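Local coordinates for Lmo0181 protein (Listeria monocytogenes serovar 1/2a, PDB 5F7V), which binds the cyclic glucan cycloalternan, probably as the lipid-tethered substrate-binding component of an ABC uptake system, at residues 176-184 against 361-372. Residues are numbered along the deposited sequence; the frame is centred on the assembly and turned at random. Where two conformers were deposited one is given.
With GLC (alpha-D-glucopyranose), chain B.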
loop_
_atom_site.group_PDB
_atom_site.type_symbol
_atom_site.label_atom_id
_atom_site.label_comp_id
_atom_site.label_asym_id
_atom_site.label_seq_id
_atom_site.Cartn_x
_atom_site.Cartn_y
_atom_site.Cartn_z
ATOM N N PRO A 176 0.831 -8.629 -8.301
ATOM C CA PRO A 176 1.109 -9.543 -7.179
ATOM C C PRO A 176 -0.012 -10.572 -6.994
ATOM O O PRO A 176 -1.182 -10.305 -7.187
ATOM C CB PRO A 176 1.200 -8.596 -5.983
ATOM C CG PRO A 176 1.569 -7.266 -6.584
ATOM C CD PRO A 176 0.816 -7.217 -7.857
ATOM N N VAL A 177 0.379 -11.777 -6.623
ATOM C CA VAL A 177 -0.555 -12.832 -6.241
ATOM C C VAL A 177 -0.345 -13.084 -4.749
ATOM O O VAL A 177 0.330 -14.022 -4.358
ATOM C CB VAL A 177 -0.442 -14.103 -7.101
ATOM C CG1 VAL A 177 -1.625 -15.007 -6.809
ATOM C CG2 VAL A 177 -0.443 -13.694 -8.568
ATOM N N THR A 178 -0.919 -12.192 -3.955
ATOM C CA THR A 178 -0.704 -12.104 -2.525
ATOM C C THR A 178 -2.043 -11.844 -1.844
ATOM O O THR A 178 -3.002 -11.453 -2.501
ATOM C CB THR A 178 0.244 -10.937 -2.170
ATOM O OG1 THR A 178 -0.421 -9.728 -2.591
ATOM C CG2 THR A 178 1.610 -11.105 -2.791
ATOM N N MET A 179 -2.098 -12.053 -0.531
ATOM C CA MET A 179 -3.297 -11.704 0.222
ATOM C C MET A 179 -3.651 -10.242 0.040
ATOM O O MET A 179 -4.828 -9.903 -0.100
ATOM C CB MET A 179 -3.108 -12.069 1.708
ATOM C CG MET A 179 -4.295 -11.640 2.547
ATOM S SD MET A 179 -5.822 -12.554 2.168
ATOM C CE MET A 179 -5.834 -13.648 3.566
ATOM N N ASN A 180 -2.657 -9.353 0.068
ATOM C CA ASN A 180 -2.970 -7.919 -0.038
ATOM C C ASN A 180 -3.568 -7.588 -1.380
ATOM O O ASN A 180 -4.524 -6.809 -1.460
ATOM C CB ASN A 180 -1.733 -7.053 0.188
ATOM C CG ASN A 180 -1.850 -6.153 1.387
ATOM O OD1 ASN A 180 -2.388 -6.543 2.438
ATOM N ND2 ASN A 180 -1.353 -4.933 1.239
ATOM N N GLU A 181 -3.068 -8.223 -2.437
ATOM C CA GLU A 181 -3.653 -7.954 -3.755
ATOM C C GLU A 181 -5.024 -8.611 -3.870
ATOM O O GLU A 181 -5.943 -8.111 -4.516
ATOM C CB GLU A 181 -2.724 -8.462 -4.846
ATOM C CG GLU A 181 -3.063 -7.904 -6.222
ATOM C CD GLU A 181 -2.679 -6.447 -6.414
ATOM O OE1 GLU A 181 -2.000 -5.815 -5.542
ATOM O OE2 GLU A 181 -3.039 -5.927 -7.505
ATOM N N PHE A 182 -5.133 -9.784 -3.252
ATOM C CA PHE A 182 -6.329 -10.612 -3.475
ATOM C C PHE A 182 -7.574 -10.065 -2.844
ATOM O O PHE A 182 -8.635 -10.291 -3.409
ATOM C CB PHE A 182 -6.068 -12.007 -2.947
ATOM C CG PHE A 182 -7.127 -12.981 -3.387
ATOM C CD1 PHE A 182 -7.302 -13.239 -4.743
ATOM C CD2 PHE A 182 -7.960 -13.607 -2.493
ATOM C CE1 PHE A 182 -8.268 -14.105 -5.200
ATOM C CE2 PHE A 182 -8.935 -14.475 -2.942
ATOM C CZ PHE A 182 -9.091 -14.703 -4.293
ATOM N N TYR A 183 -7.506 -9.351 -1.724
ATOM C CA TYR A 183 -8.805 -8.871 -1.212
ATOM C C TYR A 183 -9.408 -7.896 -2.220
ATOM O O TYR A 183 -10.622 -7.787 -2.341
ATOM C CB TYR A 183 -8.761 -8.305 0.203
ATOM C CG TYR A 183 -7.998 -7.024 0.453
ATOM C CD1 TYR A 183 -8.569 -5.795 0.223
ATOM C CD2 TYR A 183 -6.702 -7.028 0.943
ATOM C CE1 TYR A 183 -7.907 -4.616 0.506
ATOM C CE2 TYR A 183 -6.021 -5.872 1.235
ATOM C CZ TYR A 183 -6.629 -4.677 0.989
ATOM O OH TYR A 183 -5.962 -3.522 1.306
ATOM N N LYS A 184 -8.565 -7.148 -2.933
ATOM C CA LYS A 184 -9.033 -6.286 -4.029
ATOM C C LYS A 184 -9.518 -7.071 -5.240
ATOM O O LYS A 184 -10.592 -6.805 -5.756
ATOM C CB LYS A 184 -7.909 -5.348 -4.401
ATOM C CG LYS A 184 -8.204 -4.498 -5.615
ATOM C CD LYS A 184 -7.021 -3.697 -6.120
ATOM C CE LYS A 184 -5.862 -4.555 -6.623
ATOM N NZ LYS A 184 -4.677 -3.706 -6.916
ATOM N N TRP A 361 -3.618 -9.975 10.679
ATOM C CA TRP A 361 -3.499 -9.811 9.238
ATOM C C TRP A 361 -2.165 -10.257 8.675
ATOM O O TRP A 361 -2.135 -11.001 7.690
ATOM C CB TRP A 361 -3.714 -8.352 8.851
ATOM C CG TRP A 361 -3.682 -8.131 7.362
ATOM C CD1 TRP A 361 -2.741 -7.479 6.640
ATOM C CD2 TRP A 361 -4.657 -8.584 6.432
ATOM N NE1 TRP A 361 -3.088 -7.486 5.320
ATOM C CE2 TRP A 361 -4.275 -8.144 5.146
ATOM C CE3 TRP A 361 -5.832 -9.323 6.541
ATOM C CZ2 TRP A 361 -5.019 -8.407 4.008
ATOM C CZ3 TRP A 361 -6.559 -9.613 5.403
ATOM C CH2 TRP A 361 -6.164 -9.128 4.134
ATOM N N ASN A 362 -1.054 -9.816 9.256
ATOM C CA ASN A 362 0.235 -10.180 8.689
ATOM C C ASN A 362 0.506 -11.684 8.782
ATOM O O ASN A 362 1.056 -12.264 7.832
ATOM C CB ASN A 362 1.349 -9.301 9.269
ATOM C CG ASN A 362 1.305 -7.842 8.778
ATOM O OD1 ASN A 362 0.733 -7.489 7.730
ATOM N ND2 ASN A 362 1.923 -6.951 9.567
ATOM N N LYS A 363 0.063 -12.316 9.858
ATOM C CA LYS A 363 0.235 -13.744 10.050
ATOM C C LYS A 363 -0.594 -14.539 9.035
ATOM O O LYS A 363 -0.091 -15.468 8.375
ATOM C CB LYS A 363 -0.178 -14.080 11.478
ATOM C CG LYS A 363 0.077 -15.523 11.762
ATOM C CD LYS A 363 -0.722 -16.076 12.913
ATOM C CE LYS A 363 -0.612 -15.270 14.172
ATOM N NZ LYS A 363 -0.404 -16.281 15.244
ATOM N N ILE A 364 -1.867 -14.185 8.877
ATOM C CA ILE A 364 -2.697 -14.881 7.899
ATOM C C ILE A 364 -2.188 -14.586 6.486
ATOM O O ILE A 364 -2.236 -15.471 5.637
ATOM C CB ILE A 364 -4.221 -14.693 8.054
ATOM C CG1 ILE A 364 -4.716 -13.286 7.707
ATOM C CG2 ILE A 364 -4.643 -15.138 9.440
ATOM C CD1 ILE A 364 -6.223 -13.134 7.740
ATOM N N SER A 365 -1.673 -13.381 6.250
ATOM C CA SER A 365 -1.113 -13.062 4.946
ATOM C C SER A 365 0.101 -13.901 4.611
ATOM O O SER A 365 0.218 -14.396 3.493
ATOM C CB SER A 365 -0.782 -11.561 4.900
ATOM O OG SER A 365 -1.990 -10.787 4.936
ATOM N N ASP A 366 0.966 -14.106 5.586
ATOM C CA ASP A 366 2.128 -14.931 5.326
ATOM C C ASP A 366 1.716 -16.335 4.882
ATOM O O ASP A 366 2.304 -16.901 3.940
ATOM C CB ASP A 366 3.025 -15.014 6.556
ATOM C CG ASP A 366 3.754 -13.722 6.858
ATOM O OD1 ASP A 366 3.887 -12.796 6.051
ATOM O OD2 ASP A 366 4.220 -13.644 8.007
ATOM N N TYR A 367 0.749 -16.916 5.590
ATOM C CA TYR A 367 0.318 -18.284 5.226
ATOM C C TYR A 367 -0.295 -18.330 3.831
ATOM O O TYR A 367 0.074 -19.128 2.986
ATOM C CB TYR A 367 -0.678 -18.829 6.251
ATOM C CG TYR A 367 -1.140 -20.214 5.895
ATOM C CD1 TYR A 367 -0.406 -21.326 6.286
ATOM C CD2 TYR A 367 -2.248 -20.437 5.089
ATOM C CE1 TYR A 367 -0.819 -22.612 5.930
ATOM C CE2 TYR A 367 -2.653 -21.700 4.722
ATOM C CZ TYR A 367 -1.929 -22.787 5.123
ATOM O OH TYR A 367 -2.325 -24.071 4.746
ATOM N N THR A 368 -1.218 -17.416 3.575
ATOM C CA THR A 368 -1.901 -17.361 2.296
ATOM C C THR A 368 -0.908 -17.094 1.185
ATOM O O THR A 368 -1.024 -17.681 0.106
ATOM C CB THR A 368 -2.999 -16.294 2.307
ATOM O OG1 THR A 368 -3.996 -16.752 3.234
ATOM C CG2 THR A 368 -3.660 -16.077 0.986
ATOM N N ASN A 369 0.066 -16.217 1.423
ATOM C CA ASN A 369 1.046 -15.909 0.393
ATOM C C ASN A 369 1.871 -17.122 0.036
ATOM O O ASN A 369 2.203 -17.341 -1.126
ATOM C CB ASN A 369 1.953 -14.748 0.805
ATOM C CG ASN A 369 1.222 -13.435 0.814
ATOM O OD1 ASN A 369 0.164 -13.345 0.217
ATOM N ND2 ASN A 369 1.761 -12.435 1.448
ATOM N N SER A 370 2.184 -17.949 1.030
ATOM C CA SER A 370 2.921 -19.186 0.749
ATOM C C SER A 370 2.034 -20.106 -0.117
ATOM O O SER A 370 2.535 -20.695 -1.074
ATOM C CB SER A 370 3.324 -19.863 2.058
ATOM O OG SER A 370 3.873 -21.151 1.839
ATOM N N GLU A 371 0.744 -20.231 0.197
ATOM C CA GLU A 371 -0.155 -21.071 -0.606
ATOM C C GLU A 371 -0.249 -20.554 -2.033
ATOM O O GLU A 371 -0.274 -21.340 -2.969
ATOM C CB GLU A 371 -1.539 -21.141 0.029
ATOM C CG GLU A 371 -1.529 -21.921 1.338
ATOM C CD GLU A 371 -0.997 -23.336 1.235
ATOM O OE1 GLU A 371 -1.568 -24.071 0.389
ATOM O OE2 GLU A 371 -0.003 -23.716 1.898
ATOM N N PHE A 372 -0.336 -19.239 -2.213
ATOM C CA PHE A 372 -0.423 -18.674 -3.543
ATOM C C PHE A 372 0.866 -18.896 -4.329
ATOM O O PHE A 372 0.804 -19.228 -5.509
ATOM C CB PHE A 372 -0.762 -17.191 -3.487
ATOM C CG PHE A 372 -2.160 -16.859 -3.066
ATOM C CD1 PHE A 372 -3.148 -17.809 -2.795
ATOM C CD2 PHE A 372 -2.509 -15.526 -2.924
ATOM C CE1 PHE A 372 -4.419 -17.446 -2.423
ATOM C CE2 PHE A 372 -3.770 -15.153 -2.527
ATOM C CZ PHE A 372 -4.737 -16.118 -2.288
HETATM C C1 GLC B . 1.768 -4.143 -0.427
HETATM C C2 GLC B . 2.965 -4.542 -1.279
HETATM C C3 GLC B . 2.922 -3.762 -2.593
HETATM C C4 GLC B . 1.599 -4.020 -3.289
HETATM C C5 GLC B . 0.405 -3.801 -2.346
HETATM C C6 GLC B . -0.932 -4.292 -2.907
HETATM O O2 GLC B . 4.198 -4.309 -0.576
HETATM O O3 GLC B . 4.019 -4.240 -3.384
HETATM O O4 GLC B . 1.428 -3.116 -4.393
HETATM O O5 GLC B . 0.549 -4.464 -1.090
HETATM O O6 GLC B . -0.828 -5.685 -3.179
HETATM O O HOH W 1 2.322 -14.917 -2.711
HETATM O O HOH W 2 -0.935 -8.784 3.482
HETATM O O HOH W 3 0.046 -9.952 1.199
#
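N180 and W361 show how a sugar-binding side chain can be set from behind. N180 ND2 donates to the glucose ring oxygen O5 (3.0 Å), while N180 OD1 accepts from W361 NE1 at 3.1 Å; the N-H meets this oxygen almost head-on to the C=O bond (167°), and OD1 lies in the plane of the indole, from which the amide itself is turned by 47°. Water 2, hydrogen-bonded to S365 OG, also donates to OD1, so both ends of the amide are held and its flip is fixed; E77 takes a further bond from ND2. Next along, E181 OE1 receives the glucose O6 hydroxyl (2.6 Å), and its OE2 is paired with K184.

Behind this first shell, M179 enters a hole formed by W361, I364, S365 and T368. With CG anti to the backbone N, its chain reaches the indole, CG lying 3.5 Å from W361 CH2, and SD makes an oblique Met-aromatic contact. The start of helix 179-187 is gripped twice: T178 OG1 caps E181 N, and N369 OD1 accepts from M179 N (2.7 Å) in the carbonyl plane. Farther from the sugar, F372 turns its edge to the face of F182 in a T-shaped pair, centroids 5.5 Å apart.

The short helical segments cross at 88°, a near-perpendicular helix crossing with M179 as a knob in a hole of helix 361-376; it backs the glycan pocket of a periplasmic-binding-protein fold, with the N-terminal turn of one helix presented to the ligand.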